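Side-chain contacts in yuaD protein (Bacillus subtilis, PDB 1ORU), which is of unknown function but belongs to the MOSC family, a membership consistent with molybdenum or pyridoxal phosphate binding: residues 79-82 with 88-91; 138-143 with 147-152. All coordinates share one frame; numbering follows the deposited sequence.

Contact 1: residues 79-82 with 88-91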
loop_
_atom_site.group_PDB
_atom_site.type_symbol
_atom_site.label_atom_id
_atom_site.label_comp_id
_atom_site.label_asym_id
_atom_site.label_seq_id
_atom_site.Cartn_x
_atom_site.Cartn_y
_atom_site.Cartn_z
ATOM N N GLU A 79 -16.362 -19.489 6.954
ATOM C CA GLU A 79 -17.350 -19.055 5.981
ATOM C C GLU A 79 -17.083 -19.732 4.642
ATOM O O GLU A 79 -18.012 -20.196 3.979
ATOM C CB GLU A 79 -17.302 -17.536 5.819
ATOM C CG GLU A 79 -18.632 -16.929 5.426
ATOM C CD GLU A 79 -18.564 -15.423 5.270
ATOM O OE1 GLU A 79 -17.870 -14.767 6.081
ATOM O OE2 GLU A 79 -19.215 -14.896 4.342
ATOM N N ILE A 80 -15.815 -19.790 4.245
ATOM C CA ILE A 80 -15.443 -20.436 2.994
ATOM C C ILE A 80 -15.831 -21.915 3.080
ATOM O O ILE A 80 -16.433 -22.461 2.151
ATOM C CB ILE A 80 -13.917 -20.323 2.725
ATOM C CG1 ILE A 80 -13.531 -18.858 2.492
ATOM C CG2 ILE A 80 -13.530 -21.172 1.517
ATOM C CD1 ILE A 80 -12.024 -18.632 2.306
ATOM N N ALA A 81 -15.491 -22.552 4.202
ATOM C CA ALA A 81 -15.797 -23.969 4.406
ATOM C C ALA A 81 -17.276 -24.248 4.167
ATOM O O ALA A 81 -17.630 -25.167 3.429
ATOM C CB ALA A 81 -15.402 -24.402 5.819
ATOM N N LEU A 82 -18.137 -23.450 4.789
ATOM C CA LEU A 82 -19.574 -23.625 4.624
ATOM C C LEU A 82 -20.006 -23.488 3.170
ATOM O O LEU A 82 -20.758 -24.317 2.660
ATOM C CB LEU A 82 -20.341 -22.610 5.475
ATOM C CG LEU A 82 -20.738 -23.051 6.883
ATOM C CD1 LEU A 82 -19.504 -23.390 7.702
ATOM C CD2 LEU A 82 -21.533 -21.937 7.539
ATOM N N ARG A 88 -13.908 -28.205 7.115
ATOM C CA ARG A 88 -12.976 -27.187 7.581
ATOM C C ARG A 88 -11.969 -26.726 6.537
ATOM O O ARG A 88 -11.662 -27.440 5.584
ATOM C CB ARG A 88 -12.222 -27.698 8.811
ATOM C CG ARG A 88 -11.459 -28.988 8.568
ATOM C CD ARG A 88 -10.611 -29.384 9.770
ATOM N NE ARG A 88 -9.921 -30.653 9.547
ATOM C CZ ARG A 88 -9.049 -31.193 10.393
ATOM N NH1 ARG A 88 -8.752 -30.575 11.528
ATOM N NH2 ARG A 88 -8.477 -32.354 10.108
ATOM N N ILE A 89 -11.464 -25.511 6.738
ATOM C CA ILE A 89 -10.461 -24.910 5.869
ATOM C C ILE A 89 -9.360 -24.404 6.800
ATOM O O ILE A 89 -9.588 -23.491 7.586
ATOM C CB ILE A 89 -11.036 -23.708 5.080
ATOM C CG1 ILE A 89 -12.082 -24.189 4.072
ATOM C CG2 ILE A 89 -9.919 -22.968 4.370
ATOM C CD1 ILE A 89 -11.520 -25.076 2.980
ATOM N N LEU A 90 -8.176 -25.001 6.717
ATOM C CA LEU A 90 -7.065 -24.598 7.578
ATOM C C LEU A 90 -6.250 -23.459 6.977
ATOM O O LEU A 90 -5.972 -23.447 5.779
ATOM C CB LEU A 90 -6.145 -25.790 7.842
ATOM C CG LEU A 90 -6.802 -27.008 8.500
ATOM C CD1 LEU A 90 -5.746 -28.079 8.741
ATOM C CD2 LEU A 90 -7.463 -26.599 9.805
ATOM N N PRO A 91 -5.851 -22.482 7.812
ATOM C CA PRO A 91 -5.060 -21.353 7.315
ATOM C C PRO A 91 -3.816 -21.814 6.553
ATOM O O PRO A 91 -3.403 -21.177 5.580
ATOM C CB PRO A 91 -4.708 -20.591 8.596
ATOM C CG PRO A 91 -5.933 -20.809 9.447
ATOM C CD PRO A 91 -6.199 -22.296 9.233
#
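Ile89 lays its CG1 methylene against the backbone and methyl group of Ala81, and this is the centre of the contact. CG1 lies 3.7 Å from Ala81 CA and 3.8 Å from Ala81 CB, nearly equidistant from the two, so one carbon rests against the CA-CB bond of the alanine instead of meeting the methyl alone. The first torsion of Ile89 explains the choice of branch: with chi1 at -67°, CG1 stands anti to the carbonyl carbon and beside the backbone N, while CG2 takes the place anti to that N. A second apolar touch is looser. Ile80 CG2 approaches the same Ile89 CG1 at 4.2 Å, so that a single methylene meets two consecutive residues of the helix. The two segments share no hydrogen bond, and together they bury 143 Å², most of it on Ala81 and Ile89.

The setting is a beta-alpha-beta crossover of the MOSC domain. Strand 69-73 leads into helix 74-84, the chain turns back through the loop that holds residues 88-91, and strand 98-101 then pairs in parallel with 69-73. Ala81 and Ile89 therefore join the last turns of the crossover helix to its own return path. Ile80 also packs on Ala157 and Ile160, and Ile89 on Leu94, which extends the apolar surroundings beyond the two segments.

A further contact is with the backbone of Arg88. The first bond of the Arg88 side chain points away from the helix, so it is the main chain that touches Ala81. Ala81 CB comes to 4.1 Å from Arg88 CA, where the two segments come nearest, the CA atoms of Ala81 and Arg88 being 5.3 Å apart.

Contact 2: residues 138-143 with 147-152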
loop_
_atom_site.group_PDB
_atom_site.type_symbol
_atom_site.label_atom_id
_atom_site.label_comp_id
_atom_site.label_asym_id
_atom_site.label_seq_id
_atom_site.Cartn_x
_atom_site.Cartn_y
_atom_site.Cartn_z
ATOM N N VAL A 138 -5.290 -27.509 -3.387
ATOM C CA VAL A 138 -4.796 -28.055 -2.128
ATOM C C VAL A 138 -6.004 -28.531 -1.322
ATOM O O VAL A 138 -6.013 -29.639 -0.781
ATOM C CB VAL A 138 -4.035 -26.986 -1.310
ATOM C CG1 VAL A 138 -3.704 -27.523 0.083
ATOM C CG2 VAL A 138 -2.759 -26.594 -2.037
ATOM N N ILE A 139 -7.028 -27.689 -1.245
ATOM C CA ILE A 139 -8.233 -28.044 -0.509
ATOM C C ILE A 139 -8.843 -29.301 -1.122
ATOM O O ILE A 139 -9.336 -30.182 -0.410
ATOM C CB ILE A 139 -9.265 -26.893 -0.540
ATOM C CG1 ILE A 139 -8.704 -25.682 0.221
ATOM C CG2 ILE A 139 -10.574 -27.350 0.080
ATOM C CD1 ILE A 139 -9.520 -24.400 0.069
ATOM N N GLN A 140 -8.794 -29.383 -2.447
ATOM C CA GLN A 140 -9.336 -30.536 -3.151
ATOM C C GLN A 140 -8.653 -31.821 -2.694
ATOM O O GLN A 140 -9.315 -32.839 -2.496
ATOM C CB GLN A 140 -9.154 -30.373 -4.665
ATOM C CG GLN A 140 -9.611 -31.586 -5.468
ATOM C CD GLN A 140 -11.118 -31.735 -5.495
ATOM O OE1 GLN A 140 -11.798 -31.104 -6.301
ATOM N NE2 GLN A 140 -11.651 -32.560 -4.603
ATOM N N SER A 141 -7.335 -31.773 -2.512
ATOM C CA SER A 141 -6.594 -32.962 -2.101
ATOM C C SER A 141 -6.995 -33.490 -0.724
ATOM O O SER A 141 -6.770 -34.663 -0.423
ATOM C CB SER A 141 -5.078 -32.702 -2.149
ATOM O OG SER A 141 -4.650 -31.794 -1.146
ATOM N N TYR A 142 -7.589 -32.640 0.106
ATOM C CA TYR A 142 -8.021 -33.065 1.436
ATOM C C TYR A 142 -9.443 -33.620 1.410
ATOM O O TYR A 142 -9.892 -34.247 2.369
ATOM C CB TYR A 142 -7.927 -31.901 2.427
ATOM C CG TYR A 142 -6.506 -31.603 2.839
ATOM C CD1 TYR A 142 -5.851 -32.401 3.781
ATOM C CD2 TYR A 142 -5.792 -30.564 2.247
ATOM C CE1 TYR A 142 -4.519 -32.169 4.118
ATOM C CE2 TYR A 142 -4.459 -30.325 2.575
ATOM C CZ TYR A 142 -3.830 -31.131 3.509
ATOM O OH TYR A 142 -2.508 -30.907 3.820
ATOM N N TYR A 143 -10.142 -33.382 0.305
ATOM C CA TYR A 143 -11.508 -33.863 0.135
ATOM C C TYR A 143 -11.649 -34.372 -1.295
ATOM O O TYR A 143 -12.523 -33.928 -2.042
ATOM C CB TYR A 143 -12.496 -32.726 0.385
ATOM C CG TYR A 143 -12.350 -32.070 1.740
ATOM C CD1 TYR A 143 -12.602 -32.785 2.910
ATOM C CD2 TYR A 143 -11.987 -30.728 1.853
ATOM C CE1 TYR A 143 -12.501 -32.182 4.158
ATOM C CE2 TYR A 143 -11.884 -30.111 3.100
ATOM C CZ TYR A 143 -12.145 -30.844 4.248
ATOM O OH TYR A 143 -12.072 -30.241 5.485
ATOM N N PRO A 147 -16.336 -33.345 -5.772
ATOM C CA PRO A 147 -16.068 -32.725 -7.073
ATOM C C PRO A 147 -15.896 -31.211 -7.189
ATOM O O PRO A 147 -16.490 -30.432 -6.444
ATOM C CB PRO A 147 -17.239 -33.216 -7.919
ATOM C CG PRO A 147 -18.357 -33.205 -6.927
ATOM C CD PRO A 147 -17.716 -33.862 -5.719
ATOM N N LYS A 148 -15.070 -30.828 -8.159
ATOM C CA LYS A 148 -14.783 -29.437 -8.503
ATOM C C LYS A 148 -14.589 -28.459 -7.349
ATOM O O LYS A 148 -15.110 -27.340 -7.384
ATOM C CB LYS A 148 -15.887 -28.915 -9.425
ATOM C CG LYS A 148 -16.130 -29.789 -10.644
ATOM C CD LYS A 148 -17.215 -29.210 -11.533
ATOM C CE LYS A 148 -17.441 -30.073 -12.766
ATOM N NZ LYS A 148 -17.896 -31.448 -12.411
ATOM N N LEU A 149 -13.826 -28.857 -6.335
ATOM C CA LEU A 149 -13.610 -27.963 -5.206
ATOM C C LEU A 149 -12.645 -26.824 -5.523
ATOM O O LEU A 149 -12.767 -25.744 -4.957
ATOM C CB LEU A 149 -13.115 -28.740 -3.979
ATOM C CG LEU A 149 -14.133 -29.665 -3.304
ATOM C CD1 LEU A 149 -13.559 -30.171 -1.983
ATOM C CD2 LEU A 149 -15.433 -28.919 -3.056
ATOM N N ALA A 150 -11.694 -27.053 -6.423
ATOM C CA ALA A 150 -10.735 -26.007 -6.769
ATOM C C ALA A 150 -11.441 -24.780 -7.329
ATOM O O ALA A 150 -11.194 -23.655 -6.888
ATOM C CB ALA A 150 -9.720 -26.529 -7.780
ATOM N N SER A 151 -12.310 -24.993 -8.311
ATOM C CA SER A 151 -13.038 -23.881 -8.902
ATOM C C SER A 151 -14.035 -23.339 -7.885
ATOM O O SER A 151 -14.346 -22.147 -7.882
ATOM C CB SER A 151 -13.760 -24.329 -10.180
ATOM O OG SER A 151 -14.672 -25.378 -9.917
ATOM N N ALA A 152 -14.522 -24.215 -7.009
ATOM C CA ALA A 152 -15.474 -23.808 -5.983
ATOM C C ALA A 152 -14.819 -22.819 -5.021
ATOM O O ALA A 152 -15.454 -21.869 -4.559
ATOM C CB ALA A 152 -15.981 -25.029 -5.220
HETATM O O HOH W 1 -10.928 -29.475 -8.139
#
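Gln140 reaches Leu149 because its CG is anti to the backbone N (chi1 176°) and its chain then bends at chi2, carrying the amide across the leucine side chain at about a right angle. The arrangement is that of two consecutive helices of the MOSC domain joined by a short loop, in which a residue near the end of helix 133-142 reaches over to the start of helix 149-156. Lys148 holds the N-cap position of the second helix, and the amide N-H that follows, on Leu149, is donated to Gln140 OE1 over 3.0 Å at 155°. The N-H comes from well above the plane of the side-chain carbonyl, not along a lone pair. At its other end the amide gives NE2 to the carbonyl oxygen of Gln146 in the intervening loop, so both halves of the group are engaged and its rotation is probably fixed. Replacing Gln140 by an alanine would probably leave the Leu149 N-H without this acceptor and the Gln146 carbonyl without this donor.

The leucine carbons lie against the amide: Leu149 CB is 3.6 Å from Gln140 OE1, and Leu149 CG is 4.0 Å from Gln140 NE2. The apolar contact is that of Leu149 CD1, which presses on Tyr143 CB at 3.6 Å and approaches the ring obliquely; this leucine also rests on Met84 of helix 74-84, while Ala150 packs on Ile133 and Glu137. Where the next N-H of the second helix lies too far for a direct bond, a water bridges: it donates to Gln140 OE1 at 2.6 Å and accepts from Ala150 N at 3.1 Å.

Contacts 1 and 2 follow one another along the chain, and their centres lie 12 Å apart on the same side of the molecule. They meet directly in two places. Tyr143 OH probably hydrogen-bonds to Arg88 O at 2.8 Å, linking the loop of contact 1 to the residue just after helix 133-142, and Ile89 CD1 packs on Ile139 CD1 at 3.6 Å. Ile89 thus uses CG1 for the crossover helix and CD1 for Ile139 on helix 133-142. Met84, beyond residues 79-82 on helix 74-84, touches both Ile139 and Leu149. The centre of contact 1 is about 14 Å from that of the chain, contact 2 about 19 Å.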